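Side-chain contacts in RimK-related lysine biosynthesis protein (Thermococcus kodakarensis, PDB 5K2M), which is probably an ATP-grasp ligase of the LysX subfamily of the RimK family, acting in amino-acid biosynthesis and binding ADP and magnesium: residues L30-L35 / H53-Y58; G39-D44 / R61-E66; R173-G178 / A257-K262. All coordinates share one frame; numbering follows the deposited sequence.

Interaction 1: L30-L35 / H53-Y58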
loop_
_atom_site.group_PDB
_atom_site.type_symbol
_atom_site.label_atom_id
_atom_site.label_comp_id
_atom_site.label_asym_id
_atom_site.label_seq_id
_atom_site.Cartn_x
_atom_site.Cartn_y
_atom_site.Cartn_z
ATOM N N LEU A 30 28.938 6.450 30.562
ATOM C CA LEU A 30 27.672 6.057 29.975
ATOM C C LEU A 30 27.135 4.857 30.706
ATOM O O LEU A 30 27.507 3.726 30.414
ATOM C CB LEU A 30 27.840 5.721 28.500
ATOM C CG LEU A 30 28.293 6.880 27.621
ATOM C CD1 LEU A 30 29.085 6.335 26.450
ATOM C CD2 LEU A 30 27.107 7.706 27.153
ATOM N N HIS A 31 26.259 5.102 31.665
ATOM C CA HIS A 31 25.512 4.014 32.237
ATOM C C HIS A 31 24.557 3.473 31.167
ATOM O O HIS A 31 24.232 4.156 30.196
ATOM C CB HIS A 31 24.741 4.457 33.475
ATOM C CG HIS A 31 24.059 3.324 34.167
ATOM N ND1 HIS A 31 22.690 3.226 34.260
ATOM C CD2 HIS A 31 24.558 2.201 34.737
ATOM C CE1 HIS A 31 22.373 2.107 34.889
ATOM N NE2 HIS A 31 23.490 1.465 35.184
ATOM N N GLU A 32 24.127 2.239 31.356
ATOM C CA GLU A 32 23.157 1.596 30.481
ATOM C C GLU A 32 21.884 2.408 30.228
ATOM O O GLU A 32 21.365 2.407 29.113
ATOM C CB GLU A 32 22.834 0.210 31.032
ATOM C CG GLU A 32 24.001 -0.718 30.800
ATOM C CD GLU A 32 23.885 -2.073 31.461
ATOM O OE1 GLU A 32 23.135 -2.235 32.449
ATOM O OE2 GLU A 32 24.590 -2.980 30.980
ATOM N N ASP A 33 21.416 3.131 31.244
ATOM C CA ASP A 33 20.288 4.050 31.092
ATOM C C ASP A 33 20.540 5.122 30.031
ATOM O O ASP A 33 19.604 5.618 29.425
ATOM C CB ASP A 33 19.951 4.747 32.418
ATOM C CG ASP A 33 19.439 3.790 33.492
ATOM O OD1 ASP A 33 19.284 2.562 33.243
ATOM O OD2 ASP A 33 19.190 4.289 34.608
ATOM N N ASP A 34 21.801 5.489 29.832
ATOM C CA ASP A 34 22.191 6.499 28.836
ATOM C C ASP A 34 22.318 5.953 27.411
ATOM O O ASP A 34 22.631 6.716 26.485
ATOM C CB ASP A 34 23.544 7.119 29.223
ATOM C CG ASP A 34 23.531 7.736 30.607
ATOM O OD1 ASP A 34 22.556 8.463 30.908
ATOM O OD2 ASP A 34 24.486 7.482 31.385
ATOM N N LEU A 35 22.101 4.651 27.224
ATOM C CA LEU A 35 22.278 4.038 25.914
ATOM C C LEU A 35 20.947 3.840 25.205
ATOM O O LEU A 35 20.127 3.029 25.615
ATOM C CB LEU A 35 23.008 2.705 26.057
ATOM C CG LEU A 35 24.394 2.803 26.707
ATOM C CD1 LEU A 35 24.934 1.426 27.049
ATOM C CD2 LEU A 35 25.358 3.581 25.813
ATOM N N HIS A 53 27.726 -9.881 29.784
ATOM C CA HIS A 53 28.437 -10.197 28.563
ATOM C C HIS A 53 27.630 -9.840 27.307
ATOM O O HIS A 53 28.173 -9.312 26.335
ATOM C CB HIS A 53 28.798 -11.684 28.522
ATOM C CG HIS A 53 29.231 -12.147 27.167
ATOM N ND1 HIS A 53 30.406 -11.731 26.588
ATOM C CD2 HIS A 53 28.624 -12.951 26.260
ATOM C CE1 HIS A 53 30.518 -12.276 25.390
ATOM N NE2 HIS A 53 29.450 -13.020 25.168
ATOM N N PHE A 54 26.340 -10.146 27.344
ATOM C CA PHE A 54 25.459 -9.898 26.224
ATOM C C PHE A 54 25.155 -8.428 26.037
ATOM O O PHE A 54 25.104 -7.962 24.913
ATOM C CB PHE A 54 24.197 -10.766 26.320
ATOM C CG PHE A 54 24.461 -12.206 26.012
ATOM C CD1 PHE A 54 24.834 -12.585 24.727
ATOM C CD2 PHE A 54 24.416 -13.173 27.003
ATOM C CE1 PHE A 54 25.123 -13.913 24.430
ATOM C CE2 PHE A 54 24.697 -14.501 26.717
ATOM C CZ PHE A 54 25.053 -14.872 25.429
ATOM N N LYS A 55 25.010 -7.676 27.123
ATOM C CA LYS A 55 24.878 -6.228 27.000
ATOM C C LYS A 55 26.157 -5.602 26.486
ATOM O O LYS A 55 26.090 -4.715 25.668
ATOM C CB LYS A 55 24.457 -5.570 28.306
ATOM C CG LYS A 55 23.033 -5.926 28.646
ATOM C CD LYS A 55 22.542 -5.209 29.875
ATOM C CE LYS A 55 21.143 -5.697 30.211
ATOM N NZ LYS A 55 20.479 -4.718 31.092
ATOM N N ALA A 56 27.315 -6.076 26.920
ATOM C CA ALA A 56 28.571 -5.597 26.335
ATOM C C ALA A 56 28.601 -5.805 24.807
ATOM O O ALA A 56 28.877 -4.882 24.064
ATOM C CB ALA A 56 29.759 -6.283 26.995
ATOM N N LEU A 57 28.283 -7.014 24.353
ATOM C CA LEU A 57 28.303 -7.367 22.931
ATOM C C LEU A 57 27.394 -6.456 22.093
ATOM O O LEU A 57 27.821 -5.880 21.089
ATOM C CB LEU A 57 27.873 -8.819 22.757
ATOM C CG LEU A 57 27.601 -9.342 21.343
ATOM C CD1 LEU A 57 28.796 -9.202 20.435
ATOM C CD2 LEU A 57 27.228 -10.810 21.475
ATOM N N TYR A 58 26.149 -6.315 22.527
ATOM C CA TYR A 58 25.184 -5.496 21.814
ATOM C C TYR A 58 25.553 -4.008 21.893
ATOM O O TYR A 58 25.457 -3.322 20.888
ATOM C CB TYR A 58 23.753 -5.755 22.298
ATOM C CG TYR A 58 23.185 -7.044 21.768
ATOM C CD1 TYR A 58 23.402 -8.243 22.435
ATOM C CD2 TYR A 58 22.451 -7.078 20.580
ATOM C CE1 TYR A 58 22.889 -9.442 21.947
ATOM C CE2 TYR A 58 21.947 -8.272 20.085
ATOM C CZ TYR A 58 22.168 -9.447 20.776
ATOM O OH TYR A 58 21.697 -10.637 20.308
#

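Interaction 2: G39-D44 / R61-E66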
loop_
_atom_site.group_PDB
_atom_site.type_symbol
_atom_site.label_atom_id
_atom_site.label_comp_id
_atom_site.label_asym_id
_atom_site.label_seq_id
_atom_site.Cartn_x
_atom_site.Cartn_y
_atom_site.Cartn_z
ATOM N N GLY A 39 21.076 6.906 17.966
ATOM C CA GLY A 39 21.252 8.120 18.749
ATOM C C GLY A 39 22.429 8.935 18.258
ATOM O O GLY A 39 23.181 8.504 17.389
ATOM N N ASN A 40 22.589 10.102 18.858
ATOM C CA ASN A 40 23.612 11.057 18.478
ATOM C C ASN A 40 24.683 11.070 19.554
ATOM O O ASN A 40 24.469 11.594 20.645
ATOM C CB ASN A 40 22.973 12.438 18.322
ATOM C CG ASN A 40 23.993 13.540 18.119
ATOM O OD1 ASN A 40 25.075 13.312 17.571
ATOM N ND2 ASN A 40 23.647 14.751 18.557
ATOM N N TYR A 41 25.824 10.461 19.257
ATOM C CA TYR A 41 26.931 10.410 20.196
ATOM C C TYR A 41 28.151 11.084 19.576
ATOM O O TYR A 41 28.413 10.919 18.393
ATOM C CB TYR A 41 27.232 8.956 20.566
ATOM C CG TYR A 41 26.125 8.287 21.366
ATOM C CD1 TYR A 41 26.101 8.368 22.759
ATOM C CD2 TYR A 41 25.108 7.577 20.735
ATOM C CE1 TYR A 41 25.097 7.766 23.495
ATOM C CE2 TYR A 41 24.103 6.963 21.467
ATOM C CZ TYR A 41 24.108 7.061 22.845
ATOM O OH TYR A 41 23.113 6.478 23.581
ATOM N N ASP A 42 28.872 11.859 20.378
ATOM C CA ASP A 42 30.098 12.538 19.941
ATOM C C ASP A 42 31.247 11.922 20.729
ATOM O O ASP A 42 31.608 12.385 21.809
ATOM C CB ASP A 42 29.974 14.043 20.201
ATOM C CG ASP A 42 31.198 14.853 19.737
ATOM O OD1 ASP A 42 31.998 14.376 18.899
ATOM O OD2 ASP A 42 31.339 16.002 20.218
ATOM N N LEU A 43 31.807 10.857 20.177
ATOM C CA LEU A 43 32.760 10.024 20.883
ATOM C C LEU A 43 33.750 9.488 19.880
ATOM O O LEU A 43 33.368 9.089 18.782
ATOM C CB LEU A 43 32.028 8.835 21.518
ATOM C CG LEU A 43 31.531 8.785 22.969
ATOM C CD1 LEU A 43 31.367 10.105 23.675
ATOM C CD2 LEU A 43 30.230 7.984 23.034
ATOM N N ASP A 44 35.018 9.463 20.267
ATOM C CA ASP A 44 36.071 8.967 19.394
ATOM C C ASP A 44 36.336 7.483 19.620
ATOM O O ASP A 44 36.849 6.804 18.739
ATOM C CB ASP A 44 37.336 9.793 19.591
ATOM C CG ASP A 44 37.132 11.253 19.208
ATOM O OD1 ASP A 44 36.873 11.519 18.015
ATOM O OD2 ASP A 44 37.209 12.127 20.090
ATOM N N ARG A 61 28.269 -3.387 19.298
ATOM C CA ARG A 61 27.732 -3.424 17.946
ATOM C C ARG A 61 26.967 -2.155 17.604
ATOM O O ARG A 61 27.071 -1.661 16.491
ATOM C CB ARG A 61 26.820 -4.648 17.738
ATOM C CG ARG A 61 26.145 -4.697 16.367
ATOM C CD ARG A 61 27.164 -4.961 15.262
ATOM N NE ARG A 61 26.616 -4.807 13.916
ATOM C CZ ARG A 61 26.617 -3.679 13.216
ATOM N NH1 ARG A 61 26.104 -3.662 11.995
ATOM N NH2 ARG A 61 27.110 -2.558 13.730
ATOM N N LEU A 62 26.185 -1.645 18.552
ATOM C CA LEU A 62 25.421 -0.418 18.344
ATOM C C LEU A 62 26.302 0.838 18.171
ATOM O O LEU A 62 26.059 1.670 17.286
ATOM C CB LEU A 62 24.431 -0.236 19.490
ATOM C CG LEU A 62 23.250 -1.212 19.376
ATOM C CD1 LEU A 62 22.566 -1.429 20.719
ATOM C CD2 LEU A 62 22.282 -0.709 18.315
ATOM N N PHE A 63 27.330 0.972 18.989
ATOM C CA PHE A 63 28.285 2.059 18.791
ATOM C C PHE A 63 29.004 1.960 17.437
ATOM O O PHE A 63 29.170 2.981 16.755
ATOM C CB PHE A 63 29.269 2.160 19.956
ATOM C CG PHE A 63 28.738 2.964 21.108
ATOM C CD1 PHE A 63 28.484 4.318 20.955
ATOM C CD2 PHE A 63 28.487 2.374 22.341
ATOM C CE1 PHE A 63 27.975 5.075 22.000
ATOM C CE2 PHE A 63 27.997 3.123 23.393
ATOM C CZ PHE A 63 27.738 4.482 23.220
ATOM N N GLU A 64 29.387 0.747 17.032
ATOM C CA GLU A 64 29.957 0.519 15.690
ATOM C C GLU A 64 28.975 0.968 14.597
ATOM O O GLU A 64 29.381 1.544 13.600
ATOM C CB GLU A 64 30.334 -0.957 15.486
ATOM C CG GLU A 64 31.495 -1.425 16.370
ATOM C CD GLU A 64 31.647 -2.940 16.462
ATOM O OE1 GLU A 64 30.760 -3.677 16.011
ATOM O OE2 GLU A 64 32.672 -3.412 16.997
ATOM N N SER A 65 27.680 0.734 14.807
ATOM C CA SER A 65 26.663 1.130 13.840
ATOM C C SER A 65 26.609 2.650 13.728
ATOM O O SER A 65 26.184 3.174 12.706
ATOM C CB SER A 65 25.279 0.575 14.218
ATOM O OG SER A 65 24.663 1.317 15.263
ATOM N N GLU A 66 27.023 3.345 14.788
ATOM C CA GLU A 66 27.139 4.803 14.767
ATOM C C GLU A 66 28.530 5.278 14.295
ATOM O O GLU A 66 28.849 6.455 14.419
ATOM C CB GLU A 66 26.833 5.394 16.159
ATOM C CG GLU A 66 25.417 5.177 16.680
ATOM C CD GLU A 66 24.357 5.882 15.844
ATOM O OE1 GLU A 66 23.194 5.436 15.861
ATOM O OE2 GLU A 66 24.679 6.876 15.154
#

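Interaction 3: R173-G178 / A257-K262. With PO4 (phosphate ion), chain P.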
loop_
_atom_site.group_PDB
_atom_site.type_symbol
_atom_site.label_atom_id
_atom_site.label_comp_id
_atom_site.label_asym_id
_atom_site.label_seq_id
_atom_site.Cartn_x
_atom_site.Cartn_y
_atom_site.Cartn_z
ATOM N N ARG A 173 46.481 -16.603 35.126
ATOM C CA ARG A 173 45.719 -15.579 34.464
ATOM C C ARG A 173 46.683 -14.528 33.933
ATOM O O ARG A 173 47.352 -13.869 34.713
ATOM C CB ARG A 173 44.749 -14.969 35.467
ATOM C CG ARG A 173 44.121 -13.677 35.005
ATOM C CD ARG A 173 43.294 -13.875 33.744
ATOM N NE ARG A 173 42.147 -12.984 33.829
ATOM C CZ ARG A 173 40.867 -13.331 33.848
ATOM N NH1 ARG A 173 40.456 -14.585 33.723
ATOM N NH2 ARG A 173 39.977 -12.360 33.939
ATOM N N SER A 174 46.741 -14.374 32.611
ATOM C CA SER A 174 47.611 -13.385 31.986
ATOM C C SER A 174 46.810 -12.370 31.180
ATOM O O SER A 174 45.626 -12.575 30.895
ATOM C CB SER A 174 48.648 -14.065 31.090
ATOM O OG SER A 174 48.023 -14.738 30.012
ATOM N N TYR A 175 47.467 -11.271 30.822
ATOM C CA TYR A 175 46.820 -10.159 30.145
ATOM C C TYR A 175 47.660 -9.742 28.956
ATOM O O TYR A 175 48.867 -9.575 29.088
ATOM C CB TYR A 175 46.650 -8.994 31.115
ATOM C CG TYR A 175 45.747 -9.308 32.277
ATOM C CD1 TYR A 175 46.237 -9.956 33.415
ATOM C CD2 TYR A 175 44.401 -8.968 32.240
ATOM C CE1 TYR A 175 45.406 -10.253 34.482
ATOM C CE2 TYR A 175 43.559 -9.262 33.301
ATOM C CZ TYR A 175 44.061 -9.904 34.412
ATOM O OH TYR A 175 43.216 -10.182 35.446
ATOM N N VAL A 176 47.011 -9.611 27.801
ATOM C CA VAL A 176 47.626 -9.148 26.580
ATOM C C VAL A 176 46.709 -8.116 25.954
ATOM O O VAL A 176 45.533 -8.385 25.669
ATOM C CB VAL A 176 47.867 -10.288 25.575
ATOM C CG1 VAL A 176 48.498 -9.757 24.288
ATOM C CG2 VAL A 176 48.773 -11.347 26.184
ATOM N N ILE A 177 47.270 -6.929 25.742
ATOM C CA ILE A 177 46.528 -5.773 25.259
ATOM C C ILE A 177 47.228 -5.275 24.000
ATOM O O ILE A 177 48.372 -4.845 24.061
ATOM C CB ILE A 177 46.455 -4.684 26.341
ATOM C CG1 ILE A 177 45.651 -5.228 27.532
ATOM C CG2 ILE A 177 45.833 -3.412 25.773
ATOM C CD1 ILE A 177 45.401 -4.260 28.676
ATOM N N GLY A 178 46.550 -5.394 22.859
ATOM C CA GLY A 178 47.088 -4.954 21.571
ATOM C C GLY A 178 48.361 -5.666 21.139
ATOM O O GLY A 178 49.159 -5.103 20.398
ATOM N N ALA A 257 51.082 -4.000 37.707
ATOM C CA ALA A 257 50.851 -3.672 36.307
ATOM C C ALA A 257 49.646 -2.757 36.224
ATOM O O ALA A 257 48.700 -2.890 37.005
ATOM C CB ALA A 257 50.626 -4.923 35.481
ATOM N N ASP A 258 49.701 -1.813 35.292
ATOM C CA ASP A 258 48.646 -0.826 35.136
ATOM C C ASP A 258 47.759 -1.263 33.976
ATOM O O ASP A 258 47.875 -0.755 32.864
ATOM C CB ASP A 258 49.241 0.570 34.904
ATOM C CG ASP A 258 48.174 1.653 34.849
ATOM O OD1 ASP A 258 47.057 1.421 35.354
ATOM O OD2 ASP A 258 48.434 2.737 34.296
ATOM N N MET A 259 46.867 -2.208 34.255
ATOM C CA MET A 259 46.045 -2.815 33.215
ATOM C C MET A 259 45.093 -1.751 32.690
ATOM O O MET A 259 44.831 -1.673 31.492
ATOM C CB MET A 259 45.221 -3.994 33.740
ATOM C CG MET A 259 45.895 -4.872 34.786
ATOM S SD MET A 259 47.000 -6.099 34.102
ATOM C CE MET A 259 47.384 -7.003 35.598
ATOM N N ALA A 260 44.556 -0.956 33.606
ATOM C CA ALA A 260 43.644 0.117 33.257
ATOM C C ALA A 260 44.291 1.096 32.260
ATOM O O ALA A 260 43.738 1.377 31.187
ATOM C CB ALA A 260 43.198 0.840 34.518
ATOM N N GLY A 261 45.470 1.591 32.616
ATOM C CA GLY A 261 46.253 2.491 31.759
ATOM C C GLY A 261 46.561 1.937 30.378
ATOM O O GLY A 261 46.397 2.632 29.370
ATOM N N LYS A 262 47.004 0.684 30.334
ATOM C CA LYS A 262 47.277 0.009 29.071
ATOM C C LYS A 262 46.004 -0.148 28.236
ATOM O O LYS A 262 46.037 -0.017 27.012
ATOM C CB LYS A 262 47.909 -1.359 29.328
ATOM C CG LYS A 262 49.288 -1.311 29.970
ATOM C CD LYS A 262 50.330 -0.964 28.932
ATOM C CE LYS A 262 51.700 -0.770 29.542
ATOM N NZ LYS A 262 52.648 -0.303 28.492
HETATM P P PO4 P . 36.807 -15.495 34.250
HETATM O O1 PO4 P . 37.857 -16.577 34.341
HETATM O O2 PO4 P . 36.184 -15.207 35.608
HETATM O O3 PO4 P . 37.479 -14.245 33.738
HETATM O O4 PO4 P . 35.698 -15.919 33.335
#

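Interaction 1: L30-L35 / H53-Y58
E32 and K55 mark the nearest approach of the two backbones, CA of E32 lying 8.7 Å from CA of K55, so side chains alone bridge them. The setting is the parallel alpha/beta sheet at the start of the chain: strand 26-31 ends in a 3-10 turn, and the first turns of helix 53-65 lie beside it. The turn is defined by two backbone bonds, from D34 N to H31 O and from L35 N to E32 O. E32 sends its CG out beside the backbone N (chi1 -73°) and then runs extended, so that its carboxylate reaches the flank of K55, whose own extended chain crosses it at about a right angle. OE2 of E32 meets the methylenes of the lysine, 3.2 Å from CD of K55, and this oxygen also has a weak hydrogen bond with T8 OG1. The ammonium lies further along, and its stronger partner is the carbonyl of L103 in the second subunit, which lets K55 join this contact to the interface with that subunit. With an alanine at E32 the K55 methylenes would probably lose part of their cover, and the ammonium a nearby negative charge. That electrostatic link is a loose one: OE1 of E32 stands 3.9 Å from NZ of K55, a long salt bridge.

Interaction 2: G39-D44 / R61-E66
Y41 and F63 meet as a T-shaped pair, with the edge of the phenylalanine directed at one face of the tyrosine. Their centroids are 5.0 Å apart and their planes are inclined at 69°, values that fit an edge-to-face stack. The touching atom is CE1 of F63, which stands 3.7 Å above the Y41 ring plane. It is displaced toward the rim, so its nearest neighbour is CG of Y41 rather than the ring centre. The same CE1 also meets L43: CD2 of the leucine comes within 3.8 Å of it. One corner of F63 is thus shared by two side chains of the 39-44 loop, and F63 in turn rises from the last turns of helix 53-65. F37 extends the aromatic cluster, meeting F63 edge-to-face and lying against Y41, while Y41 OH has hydrogen-bonding partners in D34 O and L36 N.

E66, just past the helix, makes the polar half of the contact. Its chain bends at CG (chi2 -65°), turning the carboxylate back to the backbone of G39. The link is a weak hydrogen bond, from G39 N to E66 OE1 at 3.3 Å, although the N-H points fairly straight at its acceptor (161°). Beside it, OE2 of E66 lies 3.1 Å from the carbonyl O of G39, a meeting of two acceptors. Such closeness would tend to disfavour the ionised carboxylate and offset part of what the N-H contributes, which suggests that, between these two segments, the aromatic and aliphatic contacts at F63 may contribute more than the polar tie.

Interaction 3: R173-G178 / A257-K262
Y175 and M259 are brought together by their first torsions: the tyrosine ring leaves beside its own backbone N (chi1 -63°), and the methionine does likewise with chi1 -37° before bending at chi2 (-82°). The bend lays the thioether across one face of the ring. SD of M259 is 4.2 Å from the centroid of the Y175 ring, a Met-aromatic contact, while the terminal methyl CE makes a CH-pi contact over the same face and comes within 3.8 Å of CD1 of Y175. Sulfur and methyl therefore both use the flat of the ring, and Y175 OH is carried past them to bond with E247 O.

Two residues further along strand 170-177, I177 packs on the first turn of helix 259-272. Its CG2 approaches the backbone O of K262 at 3.6 Å, and its CD1 lies 3.9 Å from CB of K262; the lysine chain then leaves the contact for a salt bridge to E180. The start of this helix is capped by D258, whose OD1 accepts from G261 N at 3.2 Å, met from above the carboxylate plane.

At the other end of the strand segment, NH1 of R173 donates a hydrogen bond of 3.0 Å to O3 of a phosphate ion, probably from the crystallisation liquor, and forms a salt bridge with D229. The Y175 side chain is about 10 Å from a bound magnesium ion. With M259 over Y175 and K262 against I177, the start of helix 259-272 packs on one face of the sheet that supplies the magnesium ligands D229 and E241, with ADP held between it and the other antiparallel sheet, as in ATP-grasp enzymes.

In the fold
Interactions 1 and 2 share helix 53-65 and join it to successive parts of the N-terminal alpha/beta unit. Their centres are 12 Å apart, and they touch directly, through Y41 and D34 and through L35 packed on F63. Interaction 2 lies at the surface and mixes aromatic edges with a weak polar tie, whereas interaction 1, partly buried, consists of one loosely paired glutamate and lysine beside the second subunit. Interaction 3 is separate, its centre 22 Å from that of interaction 1, and is buried within the ATP-grasp region. There the contact between strand and helix is almost wholly apolar, with polar groups kept to its margins.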